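Local coordinates for protein light Chain (Clostridium botulinum, PDB 6BVD) that is the zinc-dependent protease domain of a mosaic botulinum neurotoxin, a metalloendopeptidase that probably cleaves a SNARE protein of nerve terminals, at residues N122-T136 with I172-P184. Residues are numbered along the deposited sequence; the frame is centred on the assembly and turned at random.
Sequences NSYTQEEQFTTNNRT and IIYSPYQSMEATP
A Met-aromatic contact and a tyrosine packed against the asparagines of two Asx turns join the loop 172-184 to the loop 122-136. M180 sets SD over the centre of the Y124 ring, 3.7 Å from its centroid, while A182 CB comes within 3.6 Å of Y124 CD2. Y174 extends its ring away from its own backbone N (chi1 175°), which packs it against N122 and N134. The N134 amide stacks on one ring face, the planes 29° apart, and P176 CD lies over the other; N122 brings ND2 to 3.5 Å from Y174 CD2, its amide steeply inclined to the ring. Each asparagine is steadied by its own Asx turn: N122 OD1 takes Y124 N, and N134 OD1 takes both T136 N and, at 2.6 Å, T136 OG1. Water 1 links Y174 OH to Y124 O at the ring edge. Farther along, R135 NH1 donates to I173 O in a fairly straight bond of 3.1 Å, its NE being salt-bridged to E30. Y174 and A182 exchange backbone N-H...O bonds both ways, and Y177 to M180 form a type I' turn, features typical of an irregular, hairpin-like loop, here at the edge of the clostridial neurotoxin zinc protease fold, between strands 168-171 and 193-196.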
loop_
_atom_site.group_PDB
_atom_site.type_symbol
_atom_site.label_atom_id
_atom_site.label_comp_id
_atom_site.label_asym_id
_atom_site.label_seq_id
_atom_site.Cartn_x
_atom_site.Cartn_y
_atom_site.Cartn_z
ATOM N N ASN A 122 15.536 -36.804 7.593
ATOM C CA ASN A 122 16.018 -36.400 8.909
ATOM C C ASN A 122 16.834 -37.520 9.554
ATOM O O ASN A 122 17.173 -38.513 8.889
ATOM C CB ASN A 122 14.846 -35.971 9.792
ATOM C CG ASN A 122 13.795 -37.082 9.975
ATOM O OD1 ASN A 122 14.058 -38.091 10.600
ATOM N ND2 ASN A 122 12.588 -36.853 9.470
ATOM N N SER A 123 17.169 -37.387 10.847
ATOM C CA SER A 123 18.041 -38.372 11.459
ATOM C C SER A 123 17.526 -39.804 11.374
ATOM O O SER A 123 18.321 -40.717 11.251
ATOM C CB SER A 123 18.304 -38.018 12.928
ATOM O OG SER A 123 19.099 -36.849 12.945
ATOM N N TYR A 124 16.211 -39.971 11.386
ATOM C CA TYR A 124 15.577 -41.288 11.422
ATOM C C TYR A 124 14.906 -41.692 10.109
ATOM O O TYR A 124 13.943 -42.469 10.140
ATOM C CB TYR A 124 14.541 -41.303 12.531
ATOM C CG TYR A 124 15.180 -41.142 13.891
ATOM C CD1 TYR A 124 16.410 -41.730 14.180
ATOM C CD2 TYR A 124 14.590 -40.367 14.861
ATOM C CE1 TYR A 124 17.019 -41.573 15.459
ATOM C CE2 TYR A 124 15.197 -40.199 16.127
ATOM C CZ TYR A 124 16.401 -40.801 16.405
ATOM O OH TYR A 124 16.987 -40.617 17.663
ATOM N N THR A 125 15.410 -41.188 8.978
ATOM C CA THR A 125 14.955 -41.665 7.654
ATOM C C THR A 125 16.173 -42.180 6.882
ATOM O O THR A 125 17.313 -41.881 7.250
ATOM C CB THR A 125 14.201 -40.566 6.837
ATOM O OG1 THR A 125 15.066 -39.459 6.556
ATOM C CG2 THR A 125 12.966 -40.060 7.570
ATOM N N GLN A 126 15.954 -43.012 5.858
ATOM C CA GLN A 126 17.050 -43.575 5.063
ATOM C C GLN A 126 17.854 -42.514 4.297
ATOM O O GLN A 126 17.268 -41.683 3.585
ATOM C CB GLN A 126 16.508 -44.599 4.049
ATOM C CG GLN A 126 15.903 -45.808 4.689
ATOM C CD GLN A 126 14.442 -45.595 5.073
ATOM O OE1 GLN A 126 13.872 -44.512 4.852
ATOM N NE2 GLN A 126 13.829 -46.624 5.665
ATOM N N GLU A 127 19.182 -42.619 4.366
ATOM C CA GLU A 127 20.076 -41.642 3.728
ATOM C C GLU A 127 19.958 -41.630 2.194
ATOM O O GLU A 127 20.125 -40.581 1.581
ATOM C CB GLU A 127 21.527 -41.910 4.122
ATOM C CG GLU A 127 21.733 -41.848 5.652
ATOM C CD GLU A 127 23.194 -41.891 6.070
ATOM O OE1 GLU A 127 24.070 -41.544 5.248
ATOM O OE2 GLU A 127 23.464 -42.266 7.235
ATOM N N GLU A 128 19.664 -42.789 1.600
ATOM C CA GLU A 128 19.562 -42.921 0.131
ATOM C C GLU A 128 18.289 -42.357 -0.470
ATOM O O GLU A 128 18.106 -42.331 -1.694
ATOM C CB GLU A 128 19.668 -44.403 -0.279
ATOM C CG GLU A 128 20.924 -45.074 0.176
ATOM C CD GLU A 128 20.884 -45.485 1.643
ATOM O OE1 GLU A 128 19.791 -45.445 2.265
ATOM O OE2 GLU A 128 21.968 -45.791 2.179
ATOM N N GLN A 129 17.404 -41.889 0.384
ATOM C CA GLN A 129 16.056 -41.546 -0.025
ATOM C C GLN A 129 15.717 -40.105 0.284
ATOM O O GLN A 129 16.056 -39.611 1.367
ATOM C CB GLN A 129 15.079 -42.473 0.683
ATOM C CG GLN A 129 13.737 -42.611 0.043
ATOM C CD GLN A 129 12.869 -43.612 0.776
ATOM O OE1 GLN A 129 12.899 -43.695 2.002
ATOM N NE2 GLN A 129 12.074 -44.368 0.025
ATOM N N PHE A 130 15.111 -39.421 -0.684
ATOM C CA PHE A 130 14.379 -38.180 -0.417
ATOM C C PHE A 130 13.022 -38.577 0.155
ATOM O O PHE A 130 12.189 -39.168 -0.554
ATOM C CB PHE A 130 14.187 -37.325 -1.680
ATOM C CG PHE A 130 15.358 -36.414 -2.002
ATOM C CD1 PHE A 130 16.233 -35.982 -1.004
ATOM C CD2 PHE A 130 15.598 -36.026 -3.315
ATOM C CE1 PHE A 130 17.336 -35.158 -1.333
ATOM C CE2 PHE A 130 16.673 -35.206 -3.649
ATOM C CZ PHE A 130 17.542 -34.761 -2.651
ATOM N N THR A 131 12.804 -38.288 1.437
ATOM C CA THR A 131 11.584 -38.687 2.125
ATOM C C THR A 131 10.555 -37.546 2.256
ATOM O O THR A 131 10.793 -36.512 2.906
ATOM C CB THR A 131 11.933 -39.257 3.503
ATOM O OG1 THR A 131 12.759 -40.405 3.310
ATOM C CG2 THR A 131 10.696 -39.652 4.251
ATOM N N THR A 132 9.400 -37.755 1.631
ATOM C CA THR A 132 8.357 -36.756 1.572
ATOM C C THR A 132 7.162 -37.120 2.451
ATOM O O THR A 132 6.322 -36.295 2.712
ATOM C CB THR A 132 7.826 -36.565 0.136
ATOM O OG1 THR A 132 7.174 -37.768 -0.279
ATOM C CG2 THR A 132 8.949 -36.240 -0.808
ATOM N N ASN A 133 7.069 -38.352 2.920
ATOM C CA ASN A 133 5.785 -38.785 3.449
ATOM C C ASN A 133 5.712 -38.783 4.967
ATOM O O ASN A 133 5.428 -39.816 5.594
ATOM C CB ASN A 133 5.442 -40.188 2.924
ATOM C CG ASN A 133 6.524 -41.197 3.223
ATOM O OD1 ASN A 133 7.686 -40.849 3.445
ATOM N ND2 ASN A 133 6.145 -42.465 3.252
ATOM N N ASN A 134 6.043 -37.648 5.582
ATOM C CA ASN A 134 5.758 -37.492 6.996
ATOM C C ASN A 134 5.502 -36.006 7.346
ATOM O O ASN A 134 5.716 -35.100 6.505
ATOM C CB ASN A 134 6.878 -38.095 7.845
ATOM C CG ASN A 134 8.201 -37.374 7.689
ATOM O OD1 ASN A 134 8.319 -36.208 8.063
ATOM N ND2 ASN A 134 9.229 -38.083 7.210
ATOM N N ARG A 135 5.039 -35.763 8.573
ATOM C CA ARG A 135 4.448 -34.485 8.936
ATOM C C ARG A 135 5.443 -33.348 9.068
ATOM O O ARG A 135 5.018 -32.181 9.184
ATOM C CB ARG A 135 3.677 -34.597 10.238
ATOM C CG ARG A 135 4.552 -34.850 11.431
ATOM C CD ARG A 135 3.866 -34.374 12.670
ATOM N NE ARG A 135 2.877 -35.352 13.128
ATOM C CZ ARG A 135 3.021 -36.130 14.197
ATOM N NH1 ARG A 135 4.150 -36.132 14.900
ATOM N NH2 ARG A 135 2.059 -36.984 14.507
ATOM N N THR A 136 6.735 -33.641 9.007
ATOM C CA THR A 136 7.731 -32.546 9.065
ATOM C C THR A 136 7.978 -31.846 7.725
ATOM O O THR A 136 8.600 -30.781 7.714
ATOM C CB THR A 136 9.110 -33.031 9.573
ATOM O OG1 THR A 136 9.672 -34.023 8.698
ATOM C CG2 THR A 136 9.031 -33.566 11.049
ATOM N N ILE A 172 8.367 -28.840 13.865
ATOM C CA ILE A 172 7.564 -30.067 13.892
ATOM C C ILE A 172 8.408 -31.299 14.197
ATOM O O ILE A 172 9.563 -31.404 13.758
ATOM C CB ILE A 172 6.814 -30.258 12.551
ATOM C CG1 ILE A 172 5.943 -29.018 12.230
ATOM C CG2 ILE A 172 5.973 -31.566 12.596
ATOM C CD1 ILE A 172 4.846 -28.720 13.271
ATOM N N ILE A 173 7.836 -32.227 14.976
ATOM C CA ILE A 173 8.483 -33.448 15.401
ATOM C C ILE A 173 8.066 -34.681 14.573
ATOM O O ILE A 173 6.891 -34.858 14.293
ATOM C CB ILE A 173 8.170 -33.696 16.892
ATOM C CG1 ILE A 173 8.824 -32.612 17.741
ATOM C CG2 ILE A 173 8.592 -35.111 17.322
ATOM C CD1 ILE A 173 8.199 -32.470 19.115
ATOM N N TYR A 174 9.041 -35.511 14.194
ATOM C CA TYR A 174 8.790 -36.790 13.512
ATOM C C TYR A 174 8.907 -37.940 14.514
ATOM O O TYR A 174 9.851 -37.986 15.304
ATOM C CB TYR A 174 9.778 -36.982 12.339
ATOM C CG TYR A 174 9.714 -38.305 11.607
ATOM C CD1 TYR A 174 8.525 -38.751 11.030
ATOM C CD2 TYR A 174 10.854 -39.093 11.445
ATOM C CE1 TYR A 174 8.465 -39.964 10.349
ATOM C CE2 TYR A 174 10.806 -40.308 10.747
ATOM C CZ TYR A 174 9.606 -40.741 10.208
ATOM O OH TYR A 174 9.528 -41.947 9.524
ATOM N N SER A 175 7.933 -38.843 14.503
ATOM C CA SER A 175 8.019 -40.027 15.321
ATOM C C SER A 175 7.706 -41.268 14.507
ATOM O O SER A 175 6.546 -41.652 14.415
ATOM C CB SER A 175 7.091 -39.960 16.517
ATOM O OG SER A 175 7.297 -41.147 17.289
ATOM N N PRO A 176 8.751 -41.927 13.974
ATOM C CA PRO A 176 8.614 -43.107 13.096
ATOM C C PRO A 176 8.008 -44.319 13.817
ATOM O O PRO A 176 7.088 -44.986 13.330
ATOM C CB PRO A 176 10.050 -43.413 12.654
ATOM C CG PRO A 176 10.950 -42.615 13.542
ATOM C CD PRO A 176 10.152 -41.538 14.220
ATOM N N TYR A 177 8.541 -44.591 15.004
ATOM C CA TYR A 177 8.125 -45.732 15.784
ATOM C C TYR A 177 8.658 -45.595 17.198
ATOM O O TYR A 177 9.483 -44.713 17.476
ATOM C CB TYR A 177 8.621 -47.026 15.133
ATOM C CG TYR A 177 10.032 -46.928 14.588
ATOM C CD1 TYR A 177 10.266 -46.809 13.223
ATOM C CD2 TYR A 177 11.129 -46.960 15.433
ATOM C CE1 TYR A 177 11.566 -46.711 12.718
ATOM C CE2 TYR A 177 12.424 -46.875 14.939
ATOM C CZ TYR A 177 12.640 -46.749 13.586
ATOM O OH TYR A 177 13.943 -46.656 13.131
ATOM N N GLN A 178 8.152 -46.452 18.081
ATOM C CA GLN A 178 8.610 -46.561 19.469
ATOM C C GLN A 178 8.680 -45.252 20.241
ATOM O O GLN A 178 9.523 -45.114 21.147
ATOM C CB GLN A 178 9.978 -47.236 19.506
ATOM C CG GLN A 178 9.961 -48.690 19.041
ATOM C CD GLN A 178 11.241 -49.410 19.397
ATOM O OE1 GLN A 178 11.565 -49.568 20.588
ATOM N NE2 GLN A 178 12.017 -49.792 18.380
ATOM N N SER A 179 7.782 -44.321 19.914
ATOM C CA SER A 179 7.651 -43.037 20.613
ATOM C C SER A 179 8.882 -42.149 20.448
ATOM O O SER A 179 9.006 -41.126 21.100
ATOM C CB SER A 179 7.390 -43.259 22.109
ATOM O OG SER A 179 6.202 -43.993 22.322
ATOM N N MET A 180 9.788 -42.570 19.585
ATOM C CA MET A 180 10.977 -41.821 19.250
ATOM C C MET A 180 10.652 -40.417 18.726
ATOM O O MET A 180 9.624 -40.213 18.075
ATOM C CB MET A 180 11.736 -42.620 18.210
ATOM C CG MET A 180 13.207 -42.351 18.076
ATOM S SD MET A 180 13.789 -43.576 16.895
ATOM C CE MET A 180 12.827 -44.905 17.537
ATOM N N GLU A 181 11.542 -39.453 18.947
ATOM C CA GLU A 181 11.269 -38.087 18.488
ATOM C C GLU A 181 12.463 -37.461 17.781
ATOM O O GLU A 181 13.552 -37.340 18.341
ATOM C CB GLU A 181 10.817 -37.201 19.653
ATOM C CG GLU A 181 9.430 -37.534 20.136
ATOM C CD GLU A 181 8.873 -36.531 21.131
ATOM O OE1 GLU A 181 9.440 -35.428 21.260
ATOM O OE2 GLU A 181 7.867 -36.858 21.798
ATOM N N ALA A 182 12.258 -37.149 16.510
ATOM C CA ALA A 182 13.237 -36.417 15.735
ATOM C C ALA A 182 12.805 -34.960 15.662
ATOM O O ALA A 182 11.606 -34.653 15.492
ATOM C CB ALA A 182 13.377 -37.005 14.347
ATOM N N THR A 183 13.775 -34.058 15.782
ATOM C CA THR A 183 13.503 -32.626 15.629
ATOM C C THR A 183 14.386 -32.045 14.528
ATOM O O THR A 183 15.383 -31.385 14.803
ATOM C CB THR A 183 13.755 -31.868 16.964
ATOM O OG1 THR A 183 15.091 -32.122 17.387
ATOM C CG2 THR A 183 12.816 -32.372 18.020
ATOM N N PRO A 184 14.028 -32.307 13.257
ATOM C CA PRO A 184 14.937 -31.933 12.179
ATOM C C PRO A 184 15.204 -30.432 12.079
ATOM O O PRO A 184 16.235 -30.100 11.529
ATOM C CB PRO A 184 14.231 -32.436 10.892
ATOM C CG PRO A 184 12.821 -32.861 11.359
ATOM C CD PRO A 184 12.928 -33.182 12.810
HETATM O O HOH W 1 11.852 -43.718 9.059
HETATM O O HOH W 2 15.156 -45.061 11.593
HETATM O O HOH W 3 8.667 -40.659 6.417
#